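Local coordinates for protein D-glucosaminate-6-phosphate ammonia lyase (Salmonella typhimurium, PDB 7LCE) that belongs to the fold-type I family of pyridoxal-phosphate-dependent proteins, being related to selenocysteine synthase and carrying its cofactor on a lysine, at residues Val134-Glu146 / Val165-Val178. Residues are numbered along the deposited sequence; the frame is centred on the assembly and turned at random.
Sequences VGSSNLATRWQLE and VQKGMLSIDDFVQV
Leu145 is the main apolar side chain through which helix 142-147 meets helix 172-181, with CD2 reaching both Phe175 and Val178 and CD1 reaching Phe175. CG stands anti to the backbone N (chi1 175°), which carries both methyls toward the other helix. Leu145 CD2 sits over the face of the Phe175 ring, 4.1 Å from its centroid and almost on the ring normal, a CH-pi contact. Leu145 CD2 also lies 3.8 Å from Val178 CG2, while CD1 meets the ring at CE2. Behind it, Leu170 closes the cluster, laying CD1 3.7 Å from Leu145 CB and resting CD2 against the carbonyl of Ala140. Leu156 of strand 153-159 backs Leu145, Phe175 and Val178.

The arrangement illustrates how a mixed, mostly parallel sheet is dressed: in this large domain of the fold-type I architecture, helix 142-147 follows strand 130-134 and helix 172-181 follows strand 153-159, and the axes of 142-146 and 172-178 approach to 10.7 Å at 35°. Before the helices, the two loops join through Ala140 N, which donates to Gly168 O at 2.9 Å. Met169, bent so that its methyl turns back, lays CE against the backbone of Ser137 to Ala140. Beyond this loop, Ser137 and Asn138 bond to Asn113 and Asp115 of a second subunit.

At the polar edge Arg142 stretches past Val178. Arg142 NH1 gives a 2.8 Å bond to Gln177 OE1, which lies close to the guanidinium plane although the donor stands above the amide carbonyl plane. Weak, long bonds within salt bridges join Arg142 NH1 to Asp174 OD1 and NE to Glu146 OE2. Asp174 also forms a capping box with Ser171, the N-cap: Ser171 N reaches Asp174 OD2 at 3.2 Å, and Asp174 N returns a weak bond to Ser171 OG.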
loop_
_atom_site.group_PDB
_atom_site.type_symbol
_atom_site.label_atom_id
_atom_site.label_comp_id
_atom_site.label_asym_id
_atom_site.label_seq_id
_atom_site.Cartn_x
_atom_site.Cartn_y
_atom_site.Cartn_z
ATOM N N VAL A 134 27.417 8.648 4.957
ATOM C CA VAL A 134 27.685 10.050 4.662
ATOM C C VAL A 134 28.919 10.139 3.775
ATOM O O VAL A 134 29.921 9.455 4.021
ATOM C CB VAL A 134 27.874 10.864 5.953
ATOM C CG1 VAL A 134 28.401 12.255 5.639
ATOM C CG2 VAL A 134 26.564 10.953 6.699
ATOM N N GLY A 135 28.833 10.958 2.729
ATOM C CA GLY A 135 29.976 11.217 1.882
ATOM C C GLY A 135 30.320 10.036 0.992
ATOM O O GLY A 135 29.596 9.045 0.895
ATOM N N SER A 136 31.465 10.165 0.332
ATOM C CA SER A 136 32.000 9.119 -0.520
ATOM C C SER A 136 33.109 8.376 0.223
ATOM O O SER A 136 33.487 8.727 1.342
ATOM C CB SER A 136 32.506 9.709 -1.836
ATOM O OG SER A 136 31.454 10.345 -2.543
ATOM N N SER A 137 33.627 7.322 -0.410
ATOM C CA SER A 137 34.682 6.533 0.214
ATOM C C SER A 137 35.997 7.295 0.312
ATOM O O SER A 137 36.848 6.935 1.132
ATOM C CB SER A 137 34.899 5.235 -0.561
ATOM O OG SER A 137 35.227 5.505 -1.912
ATOM N N ASN A 138 36.182 8.335 -0.501
ATOM C CA ASN A 138 37.416 9.103 -0.500
ATOM C C ASN A 138 37.258 10.517 0.034
ATOM O O ASN A 138 38.267 11.154 0.348
ATOM C CB ASN A 138 38.011 9.169 -1.917
ATOM C CG ASN A 138 37.097 9.870 -2.905
ATOM O OD1 ASN A 138 35.886 9.652 -2.911
ATOM N ND2 ASN A 138 37.676 10.718 -3.749
ATOM N N LEU A 139 36.031 11.019 0.144
ATOM C CA LEU A 139 35.798 12.394 0.562
ATOM C C LEU A 139 34.483 12.478 1.318
ATOM O O LEU A 139 33.503 11.826 0.949
ATOM C CB LEU A 139 35.774 13.347 -0.638
ATOM C CG LEU A 139 35.684 14.839 -0.311
ATOM C CD1 LEU A 139 36.966 15.324 0.350
ATOM C CD2 LEU A 139 35.374 15.647 -1.563
ATOM N N ALA A 140 34.474 13.277 2.380
ATOM C CA ALA A 140 33.257 13.529 3.142
ATOM C C ALA A 140 33.320 14.947 3.682
ATOM O O ALA A 140 34.289 15.312 4.356
ATOM C CB ALA A 140 33.094 12.520 4.279
ATOM N N THR A 141 32.303 15.743 3.383
ATOM C CA THR A 141 32.235 17.122 3.837
ATOM C C THR A 141 31.278 17.237 5.019
ATOM O O THR A 141 30.511 16.322 5.325
ATOM C CB THR A 141 31.798 18.046 2.698
ATOM O OG1 THR A 141 30.437 17.764 2.350
ATOM C CG2 THR A 141 32.683 17.832 1.478
ATOM N N ARG A 142 31.337 18.383 5.699
ATOM C CA ARG A 142 30.495 18.558 6.876
ATOM C C ARG A 142 29.028 18.725 6.495
ATOM O O ARG A 142 28.147 18.167 7.160
ATOM C CB ARG A 142 30.972 19.746 7.710
ATOM C CG ARG A 142 30.066 20.017 8.898
ATOM C CD ARG A 142 30.793 20.670 10.056
ATOM N NE ARG A 142 29.865 20.974 11.140
ATOM C CZ ARG A 142 30.227 21.271 12.379
ATOM N NH1 ARG A 142 31.501 21.299 12.739
ATOM N NH2 ARG A 142 29.288 21.545 13.282
ATOM N N TRP A 143 28.742 19.478 5.428
ATOM C CA TRP A 143 27.345 19.669 5.044
ATOM C C TRP A 143 26.685 18.346 4.682
ATOM O O TRP A 143 25.472 18.189 4.861
ATOM C CB TRP A 143 27.226 20.659 3.883
ATOM C CG TRP A 143 27.784 20.188 2.569
ATOM C CD1 TRP A 143 28.999 20.501 2.035
ATOM C CD2 TRP A 143 27.137 19.330 1.617
ATOM N NE1 TRP A 143 29.151 19.891 0.812
ATOM C CE2 TRP A 143 28.023 19.165 0.533
ATOM C CE3 TRP A 143 25.896 18.684 1.576
ATOM C CZ2 TRP A 143 27.709 18.380 -0.576
ATOM C CZ3 TRP A 143 25.587 17.904 0.473
ATOM C CH2 TRP A 143 26.490 17.761 -0.586
ATOM N N GLN A 144 27.463 17.386 4.176
ATOM C CA GLN A 144 26.931 16.046 3.954
ATOM C C GLN A 144 26.554 15.381 5.273
ATOM O O GLN A 144 25.536 14.684 5.357
ATOM C CB GLN A 144 27.945 15.193 3.192
ATOM C CG GLN A 144 28.066 15.538 1.717
ATOM C CD GLN A 144 29.211 14.808 1.045
ATOM O OE1 GLN A 144 30.243 14.548 1.665
ATOM N NE2 GLN A 144 29.027 14.452 -0.223
ATOM N N LEU A 145 27.367 15.581 6.314
ATOM C CA LEU A 145 27.039 15.026 7.623
ATOM C C LEU A 145 25.779 15.665 8.187
ATOM O O LEU A 145 24.952 14.984 8.804
ATOM C CB LEU A 145 28.209 15.225 8.587
ATOM C CG LEU A 145 27.967 14.796 10.035
ATOM C CD1 LEU A 145 27.590 13.328 10.103
ATOM C CD2 LEU A 145 29.193 15.076 10.886
ATOM N N GLU A 146 25.615 16.972 7.980
ATOM C CA GLU A 146 24.460 17.664 8.535
ATOM C C GLU A 146 23.177 17.319 7.788
ATOM O O GLU A 146 22.098 17.302 8.391
ATOM C CB GLU A 146 24.707 19.170 8.523
ATOM C CG GLU A 146 25.902 19.589 9.363
ATOM C CD GLU A 146 26.185 21.077 9.287
ATOM O OE1 GLU A 146 25.875 21.691 8.243
ATOM O OE2 GLU A 146 26.716 21.631 10.274
ATOM N N VAL A 165 38.954 4.581 6.163
ATOM C CA VAL A 165 39.652 5.471 5.247
ATOM C C VAL A 165 40.282 6.600 6.051
ATOM O O VAL A 165 39.614 7.258 6.860
ATOM C CB VAL A 165 38.690 6.005 4.175
ATOM C CG1 VAL A 165 39.434 6.888 3.187
ATOM C CG2 VAL A 165 38.012 4.850 3.453
ATOM N N GLN A 166 41.580 6.819 5.843
ATOM C CA GLN A 166 42.313 7.789 6.656
ATOM C C GLN A 166 42.053 9.217 6.186
ATOM O O GLN A 166 41.413 10.008 6.886
ATOM C CB GLN A 166 43.809 7.458 6.633
ATOM C CG GLN A 166 44.141 6.059 7.139
ATOM C CD GLN A 166 43.770 5.859 8.598
ATOM O OE1 GLN A 166 43.767 6.805 9.387
ATOM N NE2 GLN A 166 43.452 4.622 8.963
ATOM N N LYS A 167 42.540 9.563 4.998
ATOM C CA LYS A 167 42.404 10.922 4.497
ATOM C C LYS A 167 41.062 11.129 3.805
ATOM O O LYS A 167 40.460 10.195 3.267
ATOM C CB LYS A 167 43.549 11.269 3.543
ATOM C CG LYS A 167 44.883 11.490 4.241
ATOM C CD LYS A 167 45.948 11.971 3.269
ATOM C CE LYS A 167 47.298 12.119 3.956
ATOM N NZ LYS A 167 48.335 12.664 3.036
ATOM N N GLY A 168 40.592 12.375 3.840
ATOM C CA GLY A 168 39.346 12.765 3.217
ATOM C C GLY A 168 38.125 12.654 4.099
ATOM O O GLY A 168 37.036 13.063 3.674
ATOM N N MET A 169 38.266 12.127 5.310
ATOM C CA MET A 169 37.151 11.935 6.222
ATOM C C MET A 169 37.069 13.090 7.211
ATOM O O MET A 169 38.023 13.848 7.402
ATOM C CB MET A 169 37.287 10.607 6.971
ATOM C CG MET A 169 37.345 9.389 6.062
ATOM S SD MET A 169 35.825 9.114 5.131
ATOM C CE MET A 169 36.307 9.693 3.505
ATOM N N LEU A 170 35.903 13.217 7.840
ATOM C CA LEU A 170 35.685 14.262 8.827
ATOM C C LEU A 170 36.420 13.936 10.124
ATOM O O LEU A 170 36.739 12.781 10.421
ATOM C CB LEU A 170 34.192 14.434 9.098
ATOM C CG LEU A 170 33.353 14.913 7.914
ATOM C CD1 LEU A 170 31.871 14.843 8.240
ATOM C CD2 LEU A 170 33.748 16.328 7.534
ATOM N N SER A 171 36.687 14.980 10.903
ATOM C CA SER A 171 37.369 14.814 12.174
ATOM C C SER A 171 36.377 14.449 13.271
ATOM O O SER A 171 35.163 14.610 13.128
ATOM C CB SER A 171 38.111 16.094 12.553
ATOM O OG SER A 171 37.193 17.142 12.812
ATOM N N ILE A 172 36.916 13.946 14.385
ATOM C CA ILE A 172 36.075 13.630 15.538
ATOM C C ILE A 172 35.399 14.888 16.067
ATOM O O ILE A 172 34.288 14.824 16.607
ATOM C CB ILE A 172 36.908 12.926 16.629
ATOM C CG1 ILE A 172 36.042 12.600 17.849
ATOM C CG2 ILE A 172 38.113 13.773 17.022
ATOM C CD1 ILE A 172 34.890 11.666 17.546
ATOM N N ASP A 173 36.044 16.047 15.909
ATOM C CA ASP A 173 35.434 17.299 16.345
ATOM C C ASP A 173 34.165 17.594 15.557
ATOM O O ASP A 173 33.176 18.082 16.117
ATOM C CB ASP A 173 36.432 18.450 16.201
ATOM C CG ASP A 173 37.645 18.288 17.096
ATOM O OD1 ASP A 173 37.481 17.837 18.250
ATOM O OD2 ASP A 173 38.764 18.613 16.646
ATOM N N ASP A 174 34.176 17.304 14.253
ATOM C CA ASP A 174 33.003 17.554 13.423
ATOM C C ASP A 174 31.799 16.756 13.909
ATOM O O ASP A 174 30.674 17.269 13.935
ATOM C CB ASP A 174 33.317 17.217 11.965
ATOM C CG ASP A 174 34.265 18.216 11.327
ATOM O OD1 ASP A 174 34.059 19.437 11.503
ATOM O OD2 ASP A 174 35.222 17.774 10.654
ATOM N N PHE A 175 32.014 15.498 14.297
ATOM C CA PHE A 175 30.909 14.684 14.792
ATOM C C PHE A 175 30.375 15.205 16.122
ATOM O O PHE A 175 29.157 15.252 16.330
ATOM C CB PHE A 175 31.349 13.229 14.917
ATOM C CG PHE A 175 31.152 12.437 13.661
ATOM C CD1 PHE A 175 32.055 12.537 12.618
ATOM C CD2 PHE A 175 30.052 11.611 13.513
ATOM C CE1 PHE A 175 31.874 11.821 11.458
ATOM C CE2 PHE A 175 29.865 10.892 12.355
ATOM C CZ PHE A 175 30.777 10.996 11.324
ATOM N N VAL A 176 31.266 15.602 17.036
ATOM C CA VAL A 176 30.827 16.109 18.335
ATOM C C VAL A 176 29.952 17.342 18.157
ATOM O O VAL A 176 28.884 17.463 18.771
ATOM C CB VAL A 176 32.038 16.408 19.237
ATOM C CG1 VAL A 176 31.577 16.998 20.557
ATOM C CG2 VAL A 176 32.845 15.146 19.474
ATOM N N GLN A 177 30.387 18.275 17.306
ATOM C CA GLN A 177 29.641 19.514 17.121
ATOM C C GLN A 177 28.266 19.246 16.522
ATOM O O GLN A 177 27.262 19.810 16.975
ATOM C CB GLN A 177 30.436 20.475 16.236
ATOM C CG GLN A 177 31.774 20.893 16.820
ATOM C CD GLN A 177 32.545 21.823 15.904
ATOM O OE1 GLN A 177 31.957 22.582 15.134
ATOM N NE2 GLN A 177 33.870 21.762 15.976
ATOM N N VAL A 178 28.199 18.387 15.503
ATOM C CA VAL A 178 26.918 18.080 14.873
ATOM C C VAL A 178 26.016 17.308 15.829
ATOM O O VAL A 178 24.807 17.561 15.901
ATOM C CB VAL A 178 27.140 17.313 13.558
ATOM C CG1 VAL A 178 25.810 16.880 12.964
ATOM C CG2 VAL A 178 27.910 18.176 12.572
#